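Long-range contacts in porin B (Pseudomonas putida, PDB 4GEY), which forms an outer-membrane beta-barrel channel that probably lets sugars such as glucose pass across the outer membrane: residues L46-V52 and Y68-L74; I95-S99 and N185-S189. The protein carries 2 engineered substitutions. All coordinates share one frame. Residues are numbered along the deposited sequence.

Contact 1. Residues L46-V52 and Y68-L74; sequences LDYVGEV and YSDQFAL. With C8E ((hydroxyethyloxy)tri(ethyloxy)octane), chain I; C8E ((hydroxyethyloxy)tri(ethyloxy)octane), chain H; DMU (decyl-beta-D-maltopyranoside), chain N.
Gly50 lies between two tyrosines, on the face that carries Tyr48, Tyr68 and Phe72; both tyrosine rings (chi1 t) lean over it, Gly50 CA is 3.7 Å from Tyr68 OH, and with the rings as modelled a CB, pointing to that face, would come too close, so a residue without a side chain suits the place. Build 46-52 and 68-74 as extended antiparallel strands, axes 4.7 Å apart at 172°. Leu46 faces Leu74 and Val52 faces Tyr68. Asp47-Ala73, Val49-Gln71 and Glu51-Ser69 are the hydrogen-bonded pairs, for example Asp47 N to Ala73 O at 2.9 Å, Gln71 N to Val49 O at 2.8 Å and Glu51 N to Ser69 O at 2.8 Å. On the detergent-covered face, Tyr48 CD1 sits over the Phe72 ring, 3.6 Å from Phe72 CZ, while Leu46 CG meets Leu74 CD2 at 4.0 Å and Val52 CG2 meets Tyr68 CD1 at 3.4 Å. Such groups suit a greasy surface; Asp70 is the outward exception. The other face carries mainly polar residues: Glu51 reaches the backbone of Val122, and Gln71 (t, t) reaches Arg98. Side chains largely apolar outward and mainly polar inward characterise a transmembrane beta hairpin in the wall of a porin barrel.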
# COMPACT_ATOMS: atom_id res chain seq x y z
N LEU A 46 6.35 19.29 -1.71
CA LEU A 46 7.49 18.48 -1.26
C LEU A 46 7.12 17.87 0.07
O LEU A 46 7.16 18.53 1.11
CB LEU A 46 8.75 19.34 -1.12
CG LEU A 46 10.08 18.62 -1.34
CD1 LEU A 46 11.12 19.04 -0.30
CD2 LEU A 46 9.93 17.10 -1.39
N ASP A 47 6.74 16.59 0.04
CA ASP A 47 6.21 15.92 1.21
C ASP A 47 7.20 14.92 1.78
O ASP A 47 7.87 14.21 1.03
CB ASP A 47 4.93 15.21 0.84
CG ASP A 47 3.90 16.15 0.32
OD1 ASP A 47 3.71 17.19 0.98
OD2 ASP A 47 3.30 15.89 -0.75
N TYR A 48 7.26 14.86 3.10
CA TYR A 48 8.17 13.96 3.79
C TYR A 48 7.46 12.94 4.66
O TYR A 48 6.48 13.25 5.32
CB TYR A 48 9.11 14.78 4.66
CG TYR A 48 9.96 13.96 5.59
CD1 TYR A 48 11.15 13.38 5.15
CD2 TYR A 48 9.60 13.78 6.91
CE1 TYR A 48 11.94 12.65 6.00
CE2 TYR A 48 10.37 13.05 7.77
CZ TYR A 48 11.54 12.49 7.31
OH TYR A 48 12.30 11.77 8.17
N VAL A 49 7.97 11.71 4.67
CA VAL A 49 7.47 10.69 5.58
C VAL A 49 8.65 9.97 6.20
O VAL A 49 9.48 9.44 5.47
CB VAL A 49 6.57 9.62 4.88
CG1 VAL A 49 6.13 8.56 5.88
CG2 VAL A 49 5.39 10.26 4.21
N GLY A 50 8.72 9.96 7.52
CA GLY A 50 9.78 9.22 8.20
C GLY A 50 9.17 8.19 9.12
O GLY A 50 8.26 8.52 9.89
N GLU A 51 9.65 6.95 9.05
CA GLU A 51 9.20 5.90 9.96
C GLU A 51 10.33 5.22 10.75
O GLU A 51 11.28 4.69 10.17
CB GLU A 51 8.40 4.85 9.19
CG GLU A 51 6.95 5.23 8.97
CD GLU A 51 6.37 4.64 7.70
OE1 GLU A 51 6.87 3.60 7.22
OE2 GLU A 51 5.40 5.24 7.19
N VAL A 52 10.21 5.23 12.08
CA VAL A 52 11.16 4.56 12.97
C VAL A 52 10.54 3.30 13.53
O VAL A 52 9.36 3.30 13.88
CB VAL A 52 11.52 5.44 14.17
CG1 VAL A 52 12.51 4.73 15.07
CG2 VAL A 52 12.07 6.77 13.72
N TYR A 68 15.38 2.86 10.68
CA TYR A 68 14.74 4.07 10.21
C TYR A 68 14.67 4.08 8.71
O TYR A 68 15.62 3.71 8.02
CB TYR A 68 15.50 5.30 10.70
CG TYR A 68 14.90 6.60 10.20
CD1 TYR A 68 13.78 7.14 10.81
CD2 TYR A 68 15.47 7.28 9.13
CE1 TYR A 68 13.24 8.33 10.36
CE2 TYR A 68 14.94 8.47 8.68
CZ TYR A 68 13.83 8.98 9.31
OH TYR A 68 13.31 10.16 8.86
N SER A 69 13.54 4.52 8.20
CA SER A 69 13.29 4.50 6.78
C SER A 69 12.51 5.77 6.49
O SER A 69 11.72 6.20 7.33
CB SER A 69 12.44 3.28 6.46
OG SER A 69 12.78 2.76 5.20
N ASP A 70 12.72 6.37 5.33
CA ASP A 70 11.95 7.57 4.99
C ASP A 70 11.69 7.77 3.50
O ASP A 70 12.12 6.96 2.66
CB ASP A 70 12.57 8.83 5.62
CG ASP A 70 13.93 9.22 5.02
OD1 ASP A 70 14.39 8.58 4.04
OD2 ASP A 70 14.55 10.18 5.54
N GLN A 71 10.99 8.84 3.17
CA GLN A 71 10.61 9.12 1.79
C GLN A 71 10.39 10.61 1.60
O GLN A 71 9.76 11.27 2.43
CB GLN A 71 9.35 8.33 1.41
CG GLN A 71 8.81 8.57 0.00
CD GLN A 71 7.44 7.89 -0.24
OE1 GLN A 71 7.35 6.75 -0.71
NE2 GLN A 71 6.37 8.61 0.07
N PHE A 72 10.95 11.13 0.52
CA PHE A 72 10.65 12.48 0.07
C PHE A 72 9.85 12.36 -1.21
O PHE A 72 10.10 11.47 -2.03
CB PHE A 72 11.94 13.25 -0.21
CG PHE A 72 12.60 13.82 1.03
CD1 PHE A 72 12.28 15.09 1.48
CD2 PHE A 72 13.56 13.08 1.72
CE1 PHE A 72 12.90 15.63 2.62
CE2 PHE A 72 14.18 13.60 2.84
CZ PHE A 72 13.85 14.88 3.29
N ALA A 73 8.87 13.23 -1.39
CA ALA A 73 8.07 13.20 -2.61
C ALA A 73 7.94 14.61 -3.21
O ALA A 73 7.38 15.51 -2.59
CB ALA A 73 6.71 12.59 -2.34
N LEU A 74 8.46 14.78 -4.42
CA LEU A 74 8.51 16.09 -5.06
C LEU A 74 7.45 16.08 -6.15
O LEU A 74 7.46 15.20 -7.00
CB LEU A 74 9.92 16.31 -5.63
CG LEU A 74 10.47 17.65 -6.13
CD1 LEU A 74 10.23 17.81 -7.61
CD2 LEU A 74 9.87 18.80 -5.36
C2 C8E I . 18.19 11.16 2.66
C3 C8E I . 18.03 10.41 3.98
C4 C8E I . 19.13 10.75 4.98
C5 C8E I . 18.55 11.04 6.37
C6 C8E I . 18.33 12.53 6.58
C7 C8E I . 16.91 12.84 7.09
C8 C8E I . 16.68 14.34 7.25
O9 C8E I . 15.34 14.71 6.98
C10 C8E I . 14.56 15.02 8.13
C11 C8E I . 13.27 15.73 7.72
O12 C8E I . 12.36 15.91 8.80
C13 C8E I . 11.33 16.85 8.54
C14 C8E I . 10.72 17.41 9.83
C1 C8E H . 20.99 7.15 9.34
C2 C8E H . 20.17 7.98 10.31
C3 C8E H . 19.19 8.86 9.52
C4 C8E H . 18.09 9.42 10.43
C5 C8E H . 18.09 10.94 10.48
C6 C8E H . 16.67 11.49 10.43
C7 C8E H . 16.14 11.83 11.82
C8 C8E H . 14.64 12.14 11.81
O9 C8E H . 14.39 13.53 11.81
C10 C8E H . 13.15 13.84 11.21
C1 DMU N . 20.82 4.34 12.99
C2 DMU N . 21.83 3.35 12.71
C3 DMU N . 22.16 2.39 13.79
C4 DMU N . 20.95 1.90 14.63
O5 DMU N . 19.88 3.01 14.75
C6 DMU N . 19.62 3.83 13.59
O7 DMU N . 22.83 1.23 13.25
O16 DMU N . 18.78 4.90 14.03
C18 DMU N . 17.38 4.84 13.86
C19 DMU N . 16.57 5.94 14.59
C22 DMU N . 16.84 7.42 14.16
C25 DMU N . 15.87 8.47 14.70
C28 DMU N . 14.83 9.08 13.77
C31 DMU N . 13.71 9.89 14.39
O49 DMU N . 20.44 5.05 11.74
O55 DMU N . 23.05 4.00 12.21
C57 DMU N . 21.31 1.56 15.89
O61 DMU N . 20.31 1.13 16.75
C5 DMU N . 24.57 -0.33 13.04
C7 DMU N . 23.82 -1.49 13.41
C8 DMU N . 23.90 -1.85 14.85
C9 DMU N . 24.01 -0.67 15.88
O1 DMU N . 24.14 0.71 15.18
C10 DMU N . 24.11 0.88 13.73
O2 DMU N . 22.82 -2.69 15.20
O3 DMU N . 24.53 -0.12 11.58
O4 DMU N . 24.32 -2.58 12.59
C11 DMU N . 25.02 -0.85 16.72
O6 DMU N . 24.98 -1.96 17.54

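Contact 2. Residues I95-S99 and N185-S189. With BGC (beta-D-glucopyranose), chain B; C8E ((hydroxyethyloxy)tri(ethyloxy)octane), chain I.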
# COMPACT_ATOMS: atom_id res chain seq x y z
N ILE A 95 8.11 12.74 -8.22
CA ILE A 95 9.38 12.05 -8.09
C ILE A 95 9.60 11.72 -6.61
O ILE A 95 9.32 12.54 -5.74
CB ILE A 95 10.52 12.91 -8.63
CG1 ILE A 95 10.31 13.16 -10.12
CG2 ILE A 95 11.84 12.23 -8.43
CD1 ILE A 95 11.52 13.73 -10.83
N THR A 96 10.08 10.52 -6.32
CA THR A 96 10.33 10.15 -4.93
C THR A 96 11.76 9.66 -4.75
O THR A 96 12.37 9.15 -5.70
CB THR A 96 9.33 9.08 -4.39
OG1 THR A 96 9.40 7.88 -5.17
CG2 THR A 96 7.91 9.60 -4.41
N GLU A 97 12.31 9.85 -3.56
CA GLU A 97 13.48 9.09 -3.14
C GLU A 97 13.24 8.59 -1.73
O GLU A 97 12.66 9.29 -0.89
CB GLU A 97 14.79 9.88 -3.25
CG GLU A 97 15.12 10.76 -2.05
CD GLU A 97 16.54 10.56 -1.53
OE1 GLU A 97 16.91 9.40 -1.25
OE2 GLU A 97 17.27 11.57 -1.40
N ARG A 98 13.65 7.35 -1.49
CA ARG A 98 13.46 6.70 -0.21
C ARG A 98 14.82 6.29 0.32
O ARG A 98 15.72 6.02 -0.46
CB ARG A 98 12.61 5.44 -0.42
CG ARG A 98 11.18 5.71 -0.81
CD ARG A 98 10.47 4.40 -1.06
NE ARG A 98 9.03 4.49 -0.87
CZ ARG A 98 8.25 3.44 -0.64
NH1 ARG A 98 8.79 2.24 -0.57
NH2 ARG A 98 6.95 3.60 -0.47
N SER A 99 14.97 6.23 1.64
CA SER A 99 16.24 5.85 2.26
C SER A 99 15.98 5.04 3.51
O SER A 99 14.96 5.21 4.17
CB SER A 99 17.02 7.09 2.66
OG SER A 99 18.04 7.36 1.73
N ASN A 185 2.19 -0.61 -6.33
CA ASN A 185 1.77 0.71 -5.90
C ASN A 185 2.91 1.72 -5.93
O ASN A 185 4.08 1.36 -6.17
CB ASN A 185 1.23 0.64 -4.47
CG ASN A 185 0.02 -0.28 -4.34
OD1 ASN A 185 -0.89 -0.25 -5.17
ND2 ASN A 185 0.00 -1.09 -3.30
N TRP A 186 2.53 2.98 -5.70
CA TRP A 186 3.45 4.02 -5.23
C TRP A 186 4.49 3.38 -4.33
O TRP A 186 4.13 2.78 -3.32
CB TRP A 186 2.68 5.07 -4.43
CG TRP A 186 3.54 6.13 -3.80
CD1 TRP A 186 4.51 5.95 -2.84
CD2 TRP A 186 3.49 7.54 -4.05
NE1 TRP A 186 5.08 7.15 -2.52
CE2 TRP A 186 4.46 8.15 -3.24
CE3 TRP A 186 2.71 8.35 -4.90
CZ2 TRP A 186 4.69 9.52 -3.23
CZ3 TRP A 186 2.94 9.71 -4.90
CH2 TRP A 186 3.92 10.28 -4.07
N PRO A 187 5.78 3.57 -4.62
CA PRO A 187 6.30 4.60 -5.51
C PRO A 187 6.72 4.11 -6.88
O PRO A 187 7.47 4.83 -7.54
CB PRO A 187 7.57 5.03 -4.78
CG PRO A 187 8.06 3.73 -4.16
CD PRO A 187 6.86 2.88 -3.89
N VAL A 188 6.29 2.92 -7.30
CA VAL A 188 6.65 2.41 -8.62
C VAL A 188 5.67 2.97 -9.64
O VAL A 188 4.48 3.06 -9.36
CB VAL A 188 6.61 0.85 -8.68
CG1 VAL A 188 7.01 0.34 -10.06
CG2 VAL A 188 7.51 0.25 -7.64
N SER A 189 6.16 3.36 -10.82
CA SER A 189 5.26 3.76 -11.90
C SER A 189 5.32 2.77 -13.05
O SER A 189 6.29 2.02 -13.18
CB SER A 189 5.58 5.17 -12.40
OG SER A 189 6.65 5.13 -13.33
C2 BGC B . 6.40 0.22 0.37
C3 BGC B . 5.14 0.85 0.41
C4 BGC B . 4.47 0.82 -0.88
C5 BGC B . 4.33 -0.62 -1.47
C6 BGC B . 3.92 -0.68 -2.77
C1 BGC B . 6.30 -1.16 -0.00
O1 BGC B . 7.58 -1.69 -0.03
O2 BGC B . 7.02 0.34 1.69
O3 BGC B . 5.33 2.23 0.87
O4 BGC B . 3.22 1.44 -0.75
O5 BGC B . 5.70 -1.28 -1.31
O6 BGC B . 4.83 -0.44 -3.78
C2 C8E I . 18.19 11.16 2.66
C3 C8E I . 18.03 10.41 3.98
C4 C8E I . 19.13 10.75 4.98
C5 C8E I . 18.55 11.04 6.37
C6 C8E I . 18.33 12.53 6.58
C7 C8E I . 16.91 12.84 7.09
C8 C8E I . 16.68 14.34 7.25
O9 C8E I . 15.34 14.71 6.98
C10 C8E I . 14.56 15.02 8.13
C11 C8E I . 13.27 15.73 7.72
O12 C8E I . 12.36 15.91 8.80
C13 C8E I . 11.33 16.85 8.54
C14 C8E I . 10.72 17.41 9.83
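The glucose pocket of the channel is lined here by Arg98, from strand 89-100 of the barrel wall, and by Asn185, Trp186 and Pro187, from the loop before strand 190-198. Arg98 NH2 donates a short hydrogen bond of 2.5 Å to BGC O3, a task suited to a long, charged side chain that can reach from the wall to the sugar. The loop offers backbone carbonyls instead: BGC O4 gives a weak hydrogen bond to Trp186 O at 3.0 Å, and BGC O6 lies 3.1 Å from Asn185 O. These carbonyls are presented by a tight turn. The Trp186-Pro187 peptide is cis, and Val188 N bonds to Asn185 O at 2.9 Å, which with the backbone angles of Trp186 and Pro187 makes a type VIa beta turn, a place for which proline is well fitted because it readily accepts the cis peptide. No hydrogen bond joins the strand to this turn; they meet by van der Waals contact over 211 Å². Pro187 CD lies over one face of the Arg98 guanidinium, 3.5 Å from Arg98 NH2. Thr96 is small enough to let the loop come close, with Thr96 CG2 3.4 Å from Trp186 CZ2 and Thr96 OG1 3.4 Å from Pro187 CB. In the alternation of a barrel strand, Thr96 and Arg98 point toward the turn, whereas Ile95 and Glu97 point away from it. Thr132 bonds through its hydroxyl both to Thr96 OG1 and to Pro187 O, bridging wall and loop, while Arg98 NH1 is held by Gly124 O.

Contacts 1 and 2, whose centres lie 10 Å apart, share one sheet, since strand 66-79 of the first neighbours strand 89-100 of the second. Probable backbone hydrogen bonds join them: Leu74 N to Ile95 O at 2.7 Å and Asp70 N to Ser99 O at 2.8 Å. Gln71 connects the hairpin to the sugar pocket. Its OE1 accepts from Arg98 NE at 2.8 Å and from Trp186 NE1 at 2.9 Å, so one amide oxygen helps to orient residues on both sides of contact 2, and its side chain lies about 5 Å from the glucose. The detergent C8E of chain I touches Asp70 and Ser99, on the wall's outer face.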